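Long-range contacts in putative branched-chain amino acid aminotransferase IlvE (Streptococcus mutans, PDB 4DQN), which probably catalyses the pyridoxal 5'-phosphate-dependent transfer of the amino group between leucine, isoleucine or valine and 2-oxoglutarate: residues T168-Q173 against R206-I212; D175-A179 against N192-L198; E223-N229 against S244-S250. All coordinates share one frame; numbering follows the deposited sequence.

Contact 1 of 3, residues T168-Q173 against R206-I212; sequences TNFLIQ and RQFSDVI
L171 and F208 meet over a ring face. CB of L171 sits above the F208 ring, 4.0 Å from its centroid and toward the rim, in a CH-pi contact. The backbone of N169 lies at the edge of the same ring, near its plane. F170 repeats the theme with the roles reversed. CB of S209 lies over one face of the F170 ring, 4.1 Å from the centroid. With CG of F170 anti to its carbonyl carbon (chi1 -69°), CD1 comes 3.6 Å from D210 O and CE1 lies near CB of D210. The D210 carboxylate plane is turned 25° from this ring. D210 OD1 accepts from V211 N, which holds the carboxylate against its own backbone. CD1 of I212 packs on CB of F170 at 3.8 Å.

CD2 of L171 lies over one face of the R206 guanidinium, toward its rim. The Q173 amide stands across that group, its plane 78° from it. NE2 of Q173 is hydrogen-bonded to D175 OD1.

Three backbone bonds hold the segments together. S209 N gives to N169 O at 3.0 Å, L171 N to D210 O at 3.1 Å, and I212 N to L171 O at 2.8 Å. L171 and V211 form a parallel bridge. A water joins N169 ND2 to Q207 O, while N169 OD1 accepts from G298 N.

Q207, with positive phi, is the C-prime residue of the Schellman motif that ends helix 190-205. The chain then turns into strand 211-214, completing a beta-alpha-beta unit with strand 168-172. Strand 292-301 flanks strand 168-172 and bonds to T168, F170 and I172. Strand 222-225 pairs with strand 211-214 and brings V225 against F170 and I212.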
loop_
_atom_site.group_PDB
_atom_site.type_symbol
_atom_site.label_atom_id
_atom_site.label_comp_id
_atom_site.label_asym_id
_atom_site.label_seq_id
_atom_site.Cartn_x
_atom_site.Cartn_y
_atom_site.Cartn_z
ATOM N N THR A 168 0.364 23.688 16.392
ATOM C CA THR A 168 -0.920 23.001 16.253
ATOM C C THR A 168 -0.905 21.767 17.141
ATOM O O THR A 168 0.156 21.351 17.621
ATOM C CB THR A 168 -1.233 22.578 14.791
ATOM O OG1 THR A 168 -0.282 21.599 14.351
ATOM C CG2 THR A 168 -1.223 23.777 13.849
ATOM N N ASN A 169 -2.077 21.177 17.346
ATOM C CA ASN A 169 -2.211 20.062 18.272
ATOM C C ASN A 169 -2.335 18.734 17.541
ATOM O O ASN A 169 -2.895 18.672 16.441
ATOM C CB ASN A 169 -3.424 20.280 19.194
ATOM C CG ASN A 169 -3.347 21.591 19.965
ATOM O OD1 ASN A 169 -2.304 21.936 20.524
ATOM N ND2 ASN A 169 -4.451 22.334 19.986
ATOM N N PHE A 170 -1.824 17.672 18.164
ATOM C CA PHE A 170 -1.801 16.352 17.540
ATOM C C PHE A 170 -2.348 15.313 18.491
ATOM O O PHE A 170 -2.326 15.519 19.711
ATOM C CB PHE A 170 -0.378 15.981 17.138
ATOM C CG PHE A 170 0.153 16.816 16.013
ATOM C CD1 PHE A 170 0.005 16.399 14.693
ATOM C CD2 PHE A 170 0.763 18.033 16.270
ATOM C CE1 PHE A 170 0.479 17.173 13.647
ATOM C CE2 PHE A 170 1.244 18.815 15.234
ATOM C CZ PHE A 170 1.106 18.383 13.919
ATOM N N LEU A 171 -2.819 14.202 17.931
ATOM C CA LEU A 171 -3.489 13.149 18.704
ATOM C C LEU A 171 -2.728 11.819 18.635
ATOM O O LEU A 171 -2.415 11.332 17.548
ATOM C CB LEU A 171 -4.919 12.944 18.173
ATOM C CG LEU A 171 -5.684 11.710 18.674
ATOM C CD1 LEU A 171 -6.031 11.878 20.149
ATOM C CD2 LEU A 171 -6.944 11.444 17.848
ATOM N N ILE A 172 -2.420 11.231 19.787
ATOM C CA ILE A 172 -1.946 9.840 19.803
ATOM C C ILE A 172 -3.144 8.897 19.911
ATOM O O ILE A 172 -3.863 8.930 20.909
ATOM C CB ILE A 172 -0.989 9.584 20.971
ATOM C CG1 ILE A 172 0.237 10.493 20.844
ATOM C CG2 ILE A 172 -0.569 8.121 20.994
ATOM C CD1 ILE A 172 1.194 10.416 22.024
ATOM N N GLN A 173 -3.369 8.071 18.887
ATOM C CA GLN A 173 -4.547 7.198 18.852
ATOM C C GLN A 173 -4.092 5.762 18.632
ATOM O O GLN A 173 -3.827 5.353 17.502
ATOM C CB GLN A 173 -5.534 7.648 17.751
ATOM C CG GLN A 173 -6.878 6.893 17.721
ATOM C CD GLN A 173 -7.767 7.191 18.924
ATOM O OE1 GLN A 173 -7.693 8.272 19.510
ATOM N NE2 GLN A 173 -8.611 6.229 19.298
ATOM N N ARG A 206 -11.726 15.414 15.423
ATOM C CA ARG A 206 -11.581 15.853 16.811
ATOM C C ARG A 206 -10.777 17.146 16.867
ATOM O O ARG A 206 -10.318 17.564 17.935
ATOM C CB ARG A 206 -10.896 14.780 17.656
ATOM C CG ARG A 206 -11.722 13.524 17.833
ATOM C CD ARG A 206 -11.041 12.623 18.830
ATOM N NE ARG A 206 -11.311 11.215 18.572
ATOM C CZ ARG A 206 -10.807 10.229 19.305
ATOM N NH1 ARG A 206 -10.018 10.518 20.341
ATOM N NH2 ARG A 206 -11.097 8.963 19.013
ATOM N N GLN A 207 -10.613 17.758 15.694
ATOM C CA GLN A 207 -9.904 19.024 15.530
ATOM C C GLN A 207 -8.407 18.966 15.844
ATOM O O GLN A 207 -7.810 19.958 16.282
ATOM C CB GLN A 207 -10.602 20.149 16.304
ATOM C CG GLN A 207 -12.040 20.384 15.855
ATOM C CD GLN A 207 -12.672 21.572 16.555
ATOM O OE1 GLN A 207 -12.051 22.206 17.411
ATOM N NE2 GLN A 207 -13.913 21.881 16.196
ATOM N N PHE A 208 -7.800 17.810 15.596
ATOM C CA PHE A 208 -6.347 17.711 15.620
ATOM C C PHE A 208 -5.803 17.741 14.191
ATOM O O PHE A 208 -6.493 17.344 13.245
ATOM C CB PHE A 208 -5.899 16.439 16.352
ATOM C CG PHE A 208 -6.247 16.431 17.815
ATOM C CD1 PHE A 208 -5.451 17.110 18.732
ATOM C CD2 PHE A 208 -7.373 15.759 18.274
ATOM C CE1 PHE A 208 -5.766 17.116 20.077
ATOM C CE2 PHE A 208 -7.698 15.758 19.630
ATOM C CZ PHE A 208 -6.896 16.440 20.528
ATOM N N SER A 209 -4.571 18.214 14.038
ATOM C CA SER A 209 -3.929 18.294 12.728
ATOM C C SER A 209 -3.700 16.920 12.120
ATOM O O SER A 209 -3.964 16.694 10.940
ATOM C CB SER A 209 -2.585 19.010 12.850
ATOM O OG SER A 209 -2.771 20.348 13.245
ATOM N N ASP A 210 -3.198 16.005 12.941
ATOM C CA ASP A 210 -2.877 14.662 12.482
ATOM C C ASP A 210 -2.688 13.753 13.690
ATOM O O ASP A 210 -2.817 14.188 14.841
ATOM C CB ASP A 210 -1.601 14.680 11.632
ATOM C CG ASP A 210 -1.580 13.586 10.577
ATOM O OD1 ASP A 210 -2.265 12.549 10.760
ATOM O OD2 ASP A 210 -0.868 13.756 9.565
ATOM N N VAL A 211 -2.393 12.489 13.416
ATOM C CA VAL A 211 -2.121 11.511 14.454
ATOM C C VAL A 211 -0.605 11.374 14.650
ATOM O O VAL A 211 0.163 11.448 13.680
ATOM C CB VAL A 211 -2.798 10.141 14.104
ATOM C CG1 VAL A 211 -1.991 8.960 14.604
ATOM C CG2 VAL A 211 -4.212 10.083 14.665
ATOM N N ILE A 212 -0.168 11.241 15.904
ATOM C CA ILE A 212 1.194 10.789 16.191
ATOM C C ILE A 212 1.117 9.288 16.469
ATOM O O ILE A 212 0.383 8.849 17.354
ATOM C CB ILE A 212 1.813 11.539 17.389
ATOM C CG1 ILE A 212 2.079 12.999 17.015
ATOM C CG2 ILE A 212 3.115 10.906 17.826
ATOM C CD1 ILE A 212 2.594 13.833 18.184
HETATM O O HOH W 1 -6.676 21.259 18.665
#

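Contact 2 of 3, residues D175-A179 against N192-L198; sequences DYDRA and NYAASLL
The R178 guanidinium points its NH1 at the face of the Y193 ring, so the ring lies at the guanidinium's edge, not stacked on its face. CZ of R178 is 4.9 Å from the ring centroid and only 6° off its normal, a cation-pi contact, with NH1 over the ring centre. The guanidinium has N192 O above one of its faces, and CE1 of Y193 comes at its edge. NH2 of R178 touches CB of S196 at 3.8 Å. R178 reaches this place by a bent chain: CG lies between its backbone N and carbonyl carbon (chi1 67°), and the chain bends again at chi2 and chi3.

The other flat group is the Y176 ring, whose CE2 meets CD2 of L198 at 3.9 Å.

No direct hydrogen bond crosses between the segments. Water mediates polar contact between them. One water lies within bonding distance of D177 O and A195 O, though it has more acceptors in reach than protons to give. Another donates to R178 O and to N192 OD1, at 2.6 Å from the latter. CB of A195 packs against D177 O and R178 O. N192 ND2 donates to T184 O, and the D177 carboxylate accepts from H182 N of the second subunit.

Y193 OH is hydrogen-bonded to K188 NZ, the predicted pyridoxal phosphate attachment point. The contact thus packs a loop and the first half of helix 190-205 beside the probable cofactor site of a class-IV aminotransferase, at the subunit interface.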
loop_
_atom_site.group_PDB
_atom_site.type_symbol
_atom_site.label_atom_id
_atom_site.label_comp_id
_atom_site.label_asym_id
_atom_site.label_seq_id
_atom_site.Cartn_x
_atom_site.Cartn_y
_atom_site.Cartn_z
ATOM N N ASP A 175 -5.153 2.688 18.497
ATOM C CA ASP A 175 -5.773 1.610 17.714
ATOM C C ASP A 175 -5.582 1.726 16.182
ATOM O O ASP A 175 -6.329 1.112 15.416
ATOM C CB ASP A 175 -7.259 1.438 18.072
ATOM C CG ASP A 175 -8.029 2.748 18.049
ATOM O OD1 ASP A 175 -7.395 3.821 18.178
ATOM O OD2 ASP A 175 -9.274 2.704 17.926
ATOM N N TYR A 176 -4.586 2.503 15.742
ATOM C CA TYR A 176 -4.182 2.526 14.319
ATOM C C TYR A 176 -2.660 2.502 14.158
ATOM O O TYR A 176 -1.932 3.174 14.896
ATOM C CB TYR A 176 -4.760 3.744 13.571
ATOM C CG TYR A 176 -6.266 3.849 13.615
ATOM C CD1 TYR A 176 -6.888 4.693 14.520
ATOM C CD2 TYR A 176 -7.067 3.097 12.758
ATOM C CE1 TYR A 176 -8.261 4.796 14.574
ATOM C CE2 TYR A 176 -8.447 3.197 12.803
ATOM C CZ TYR A 176 -9.036 4.048 13.720
ATOM O OH TYR A 176 -10.407 4.165 13.790
ATOM N N ASP A 177 -2.181 1.716 13.197
ATOM C CA ASP A 177 -0.766 1.740 12.831
ATOM C C ASP A 177 -0.641 2.157 11.372
ATOM O O ASP A 177 -1.425 1.712 10.530
ATOM C CB ASP A 177 -0.126 0.352 13.005
ATOM C CG ASP A 177 -0.209 -0.170 14.436
ATOM O OD1 ASP A 177 0.085 0.599 15.385
ATOM O OD2 ASP A 177 -0.555 -1.366 14.599
ATOM N N ARG A 178 0.339 3.001 11.053
ATOM C CA ARG A 178 0.580 3.308 9.645
ATOM C C ARG A 178 1.506 2.257 9.017
ATOM O O ARG A 178 1.564 2.120 7.796
ATOM C CB ARG A 178 1.121 4.728 9.449
ATOM C CG ARG A 178 2.507 4.983 9.988
ATOM C CD ARG A 178 3.249 5.926 9.034
ATOM N NE ARG A 178 2.396 7.043 8.624
ATOM C CZ ARG A 178 2.511 7.694 7.467
ATOM N NH1 ARG A 178 3.445 7.339 6.590
ATOM N NH2 ARG A 178 1.684 8.700 7.183
ATOM N N ALA A 179 2.207 1.504 9.860
ATOM C CA ALA A 179 3.130 0.471 9.384
ATOM C C ALA A 179 3.325 -0.660 10.397
ATOM O O ALA A 179 3.150 -0.464 11.610
ATOM C CB ALA A 179 4.469 1.089 9.030
ATOM N N ASN A 192 1.724 2.729 3.181
ATOM C CA ASN A 192 1.799 3.365 4.493
ATOM C C ASN A 192 0.794 4.495 4.583
ATOM O O ASN A 192 0.200 4.725 5.631
ATOM C CB ASN A 192 3.200 3.942 4.752
ATOM C CG ASN A 192 4.292 2.894 4.661
ATOM O OD1 ASN A 192 4.022 1.691 4.744
ATOM N ND2 ASN A 192 5.541 3.348 4.492
ATOM N N TYR A 193 0.621 5.216 3.480
ATOM C CA TYR A 193 -0.274 6.367 3.474
ATOM C C TYR A 193 -1.740 5.951 3.468
ATOM O O TYR A 193 -2.577 6.577 4.139
ATOM C CB TYR A 193 0.054 7.288 2.297
ATOM C CG TYR A 193 1.348 8.054 2.493
ATOM C CD1 TYR A 193 2.577 7.456 2.239
ATOM C CD2 TYR A 193 1.339 9.374 2.931
ATOM C CE1 TYR A 193 3.765 8.146 2.416
ATOM C CE2 TYR A 193 2.531 10.080 3.106
ATOM C CZ TYR A 193 3.736 9.452 2.849
ATOM O OH TYR A 193 4.932 10.139 3.011
ATOM N N ALA A 194 -2.056 4.891 2.727
ATOM C CA ALA A 194 -3.421 4.344 2.732
ATOM C C ALA A 194 -3.884 3.988 4.147
ATOM O O ALA A 194 -5.027 4.264 4.539
ATOM C CB ALA A 194 -3.517 3.108 1.806
ATOM N N ALA A 195 -2.993 3.355 4.904
ATOM C CA ALA A 195 -3.288 2.986 6.280
ATOM C C ALA A 195 -3.547 4.221 7.144
ATOM O O ALA A 195 -4.281 4.147 8.135
ATOM C CB ALA A 195 -2.148 2.153 6.856
ATOM N N SER A 196 -2.957 5.356 6.758
ATOM C CA SER A 196 -3.091 6.602 7.522
ATOM C C SER A 196 -4.360 7.413 7.203
ATOM O O SER A 196 -4.662 8.388 7.902
ATOM C CB SER A 196 -1.865 7.493 7.296
ATOM O OG SER A 196 -1.978 8.191 6.062
ATOM N N LEU A 197 -5.104 7.037 6.160
ATOM C CA LEU A 197 -6.277 7.832 5.764
ATOM C C LEU A 197 -7.357 7.868 6.853
ATOM O O LEU A 197 -7.853 8.941 7.217
ATOM C CB LEU A 197 -6.874 7.314 4.452
ATOM C CG LEU A 197 -6.049 7.548 3.186
ATOM C CD1 LEU A 197 -6.648 6.780 2.006
ATOM C CD2 LEU A 197 -5.987 9.031 2.890
ATOM N N LEU A 198 -7.719 6.699 7.377
ATOM C CA LEU A 198 -8.764 6.636 8.397
ATOM C C LEU A 198 -8.342 7.300 9.721
ATOM O O LEU A 198 -9.087 8.131 10.244
ATOM C CB LEU A 198 -9.263 5.193 8.601
ATOM C CG LEU A 198 -10.362 4.891 9.628
ATOM C CD1 LEU A 198 -11.608 5.736 9.369
ATOM C CD2 LEU A 198 -10.710 3.394 9.598
HETATM O O HOH W 2 -4.151 2.383 10.193
HETATM O O HOH W 3 2.328 -0.020 5.653
#

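Contact 3 of 3, residues E223-N229 against S244-S250; sequences EEVGSAN and SPSILPS
E223-N229 is a beta hairpin with a type II' turn from V225 to A228, facing the loop S244-S250, which starts with a type I turn from S244 to I247. The E223 carboxylate is gripped by two serines. S246 OG donates to OE1 at 3.0 Å and S244 OG to OE2 at 2.9 Å. Each meets its oxygen on the syn side, a little out of the carboxylate plane. A bend at chi2 (-101°) turns the carboxylate toward them. S244 OG also accepts from S246 N, an ST turn that ties the S244 hydroxyl to the backbone of S246. I247 lies across E223, its CG1 3.8 Å from CD of the carboxylate.

E224 reaches farther along the loop with a chain extended beyond CG. Its OE1 takes the L248 N-H on its syn lone pair, at 3.0 Å. CG2 of I247 lies beside the same oxygen.

N229 uses both ends of its amide. ND2 donates to L248 O at 2.9 Å, almost in the amide plane, with an N-H...O angle of 168°. OD1 accepts from S250 N at 3.1 Å, with the donor above the carbonyl plane. S250 OG adds a weak bond to OD1, but its main partner is K253 N. CG2 of I247 packs against ND2.

E223 and E224 both face Y213, a classic beta bulge in the hairpin's first strand. S250 is the N-cap of helix 251-262. Buried carboxylate and amide groups thus hold the loop by its backbone and hydroxyls. L248 touches K188, so this bulged hairpin and the loop leading into helix 251-262 lie beside the predicted cofactor-binding lysine of the class-IV aminotransferase fold.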
loop_
_atom_site.group_PDB
_atom_site.type_symbol
_atom_site.label_atom_id
_atom_site.label_comp_id
_atom_site.label_asym_id
_atom_site.label_seq_id
_atom_site.Cartn_x
_atom_site.Cartn_y
_atom_site.Cartn_z
ATOM N N GLU A 223 6.824 7.124 17.038
ATOM C CA GLU A 223 7.396 6.816 15.738
ATOM C C GLU A 223 7.453 8.066 14.880
ATOM O O GLU A 223 8.536 8.568 14.548
ATOM C CB GLU A 223 6.540 5.776 15.025
ATOM C CG GLU A 223 6.585 4.414 15.666
ATOM C CD GLU A 223 7.488 3.460 14.937
ATOM O OE1 GLU A 223 7.187 3.130 13.770
ATOM O OE2 GLU A 223 8.503 3.041 15.530
ATOM N N GLU A 224 6.279 8.558 14.503
ATOM C CA GLU A 224 6.211 9.743 13.661
ATOM C C GLU A 224 4.875 10.487 13.749
ATOM O O GLU A 224 3.892 9.975 14.305
ATOM C CB GLU A 224 6.573 9.401 12.202
ATOM C CG GLU A 224 5.889 8.170 11.620
ATOM C CD GLU A 224 6.513 7.743 10.297
ATOM O OE1 GLU A 224 7.739 7.515 10.255
ATOM O OE2 GLU A 224 5.781 7.645 9.293
ATOM N N VAL A 225 4.874 11.701 13.194
ATOM C CA VAL A 225 3.747 12.625 13.248
ATOM C C VAL A 225 3.135 12.702 11.855
ATOM O O VAL A 225 3.602 13.463 11.001
ATOM C CB VAL A 225 4.235 14.020 13.665
ATOM C CG1 VAL A 225 3.062 14.928 14.028
ATOM C CG2 VAL A 225 5.222 13.909 14.834
ATOM N N GLY A 226 2.088 11.911 11.628
ATOM C CA GLY A 226 1.566 11.724 10.289
ATOM C C GLY A 226 2.677 11.137 9.450
ATOM O O GLY A 226 3.238 10.091 9.804
ATOM N N SER A 227 3.026 11.820 8.361
ATOM C CA SER A 227 4.110 11.357 7.499
ATOM C C SER A 227 5.430 12.066 7.813
ATOM O O SER A 227 6.445 11.813 7.152
ATOM C CB SER A 227 3.744 11.551 6.024
ATOM O OG SER A 227 3.654 12.927 5.697
ATOM N N ALA A 228 5.411 12.939 8.827
ATOM C CA ALA A 228 6.592 13.722 9.227
ATOM C C ALA A 228 7.270 13.144 10.469
ATOM O O ALA A 228 6.649 12.388 11.221
ATOM C CB ALA A 228 6.199 15.176 9.476
ATOM N N ASN A 229 8.534 13.506 10.688
ATOM C CA ASN A 229 9.283 13.021 11.860
ATOM C C ASN A 229 9.008 13.878 13.095
ATOM O O ASN A 229 8.689 15.055 12.963
ATOM C CB ASN A 229 10.790 13.016 11.585
ATOM C CG ASN A 229 11.230 11.867 10.686
ATOM O OD1 ASN A 229 12.381 11.807 10.263
ATOM N ND2 ASN A 229 10.315 10.965 10.379
ATOM N N SER A 244 13.572 4.258 14.644
ATOM C CA SER A 244 12.999 2.926 14.525
ATOM C C SER A 244 13.153 2.476 13.089
ATOM O O SER A 244 13.225 3.310 12.188
ATOM C CB SER A 244 11.521 2.931 14.928
ATOM O OG SER A 244 10.770 2.008 14.145
ATOM N N PRO A 245 13.212 1.154 12.871
ATOM C CA PRO A 245 13.273 0.592 11.517
ATOM C C PRO A 245 11.906 0.626 10.837
ATOM O O PRO A 245 11.759 0.109 9.725
ATOM C CB PRO A 245 13.667 -0.864 11.773
ATOM C CG PRO A 245 13.098 -1.168 13.131
ATOM C CD PRO A 245 13.257 0.106 13.911
ATOM N N SER A 246 10.922 1.209 11.523
ATOM C CA SER A 246 9.543 1.272 11.046
ATOM C C SER A 246 9.212 2.720 10.660
ATOM O O SER A 246 8.110 3.032 10.196
ATOM C CB SER A 246 8.593 0.763 12.147
ATOM O OG SER A 246 7.232 0.903 11.773
ATOM N N ILE A 247 10.195 3.594 10.843
ATOM C CA ILE A 247 10.035 5.026 10.610
ATOM C C ILE A 247 10.644 5.446 9.265
ATOM O O ILE A 247 11.717 4.967 8.884
ATOM C CB ILE A 247 10.715 5.819 11.764
ATOM C CG1 ILE A 247 9.883 5.710 13.049
ATOM C CG2 ILE A 247 10.952 7.277 11.389
ATOM C CD1 ILE A 247 10.618 6.235 14.281
ATOM N N LEU A 248 9.951 6.323 8.541
ATOM C CA LEU A 248 10.520 6.942 7.346
ATOM C C LEU A 248 11.527 8.015 7.750
ATOM O O LEU A 248 11.166 8.992 8.401
ATOM C CB LEU A 248 9.431 7.596 6.495
ATOM C CG LEU A 248 10.006 8.382 5.310
ATOM C CD1 LEU A 248 9.905 7.555 4.048
ATOM C CD2 LEU A 248 9.329 9.735 5.133
ATOM N N PRO A 249 12.796 7.848 7.351
ATOM C CA PRO A 249 13.811 8.849 7.696
ATOM C C PRO A 249 13.731 10.081 6.782
ATOM O O PRO A 249 14.089 9.988 5.602
ATOM C CB PRO A 249 15.130 8.098 7.472
ATOM C CG PRO A 249 14.799 6.958 6.515
ATOM C CD PRO A 249 13.293 6.858 6.380
ATOM N N SER A 250 13.267 11.215 7.309
ATOM C CA SER A 250 13.107 12.412 6.475
ATOM C C SER A 250 14.432 13.149 6.249
ATOM O O SER A 250 15.327 13.136 7.106
ATOM C CB SER A 250 12.019 13.351 7.022
ATOM O OG SER A 250 12.516 14.268 7.981
#

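The centres of contacts 1 and 2 are about 14 Å apart, those of 2 and 3 about 12 Å and those of 1 and 3 about 15 Å. Contact 1 closes the beta-alpha-beta unit, and contact 2 joins its loop to its helix. Contacts 1 and 3 share a sheet: V211 O lies 2.9 Å from G226 N, a probable hydrogen bond. R178 connects contacts 2 and 3 by packing and by a long, weak ion pair, NE of R178 to OE2 of E224 at 3.5 Å. CE2 of Y193 packs on CB of S227. Around K188, the predicted cofactor lysine, the side chain of Y193 is about 3 Å away at the nearest atoms, that of L248 about 4 Å and that of D210 about 11 Å.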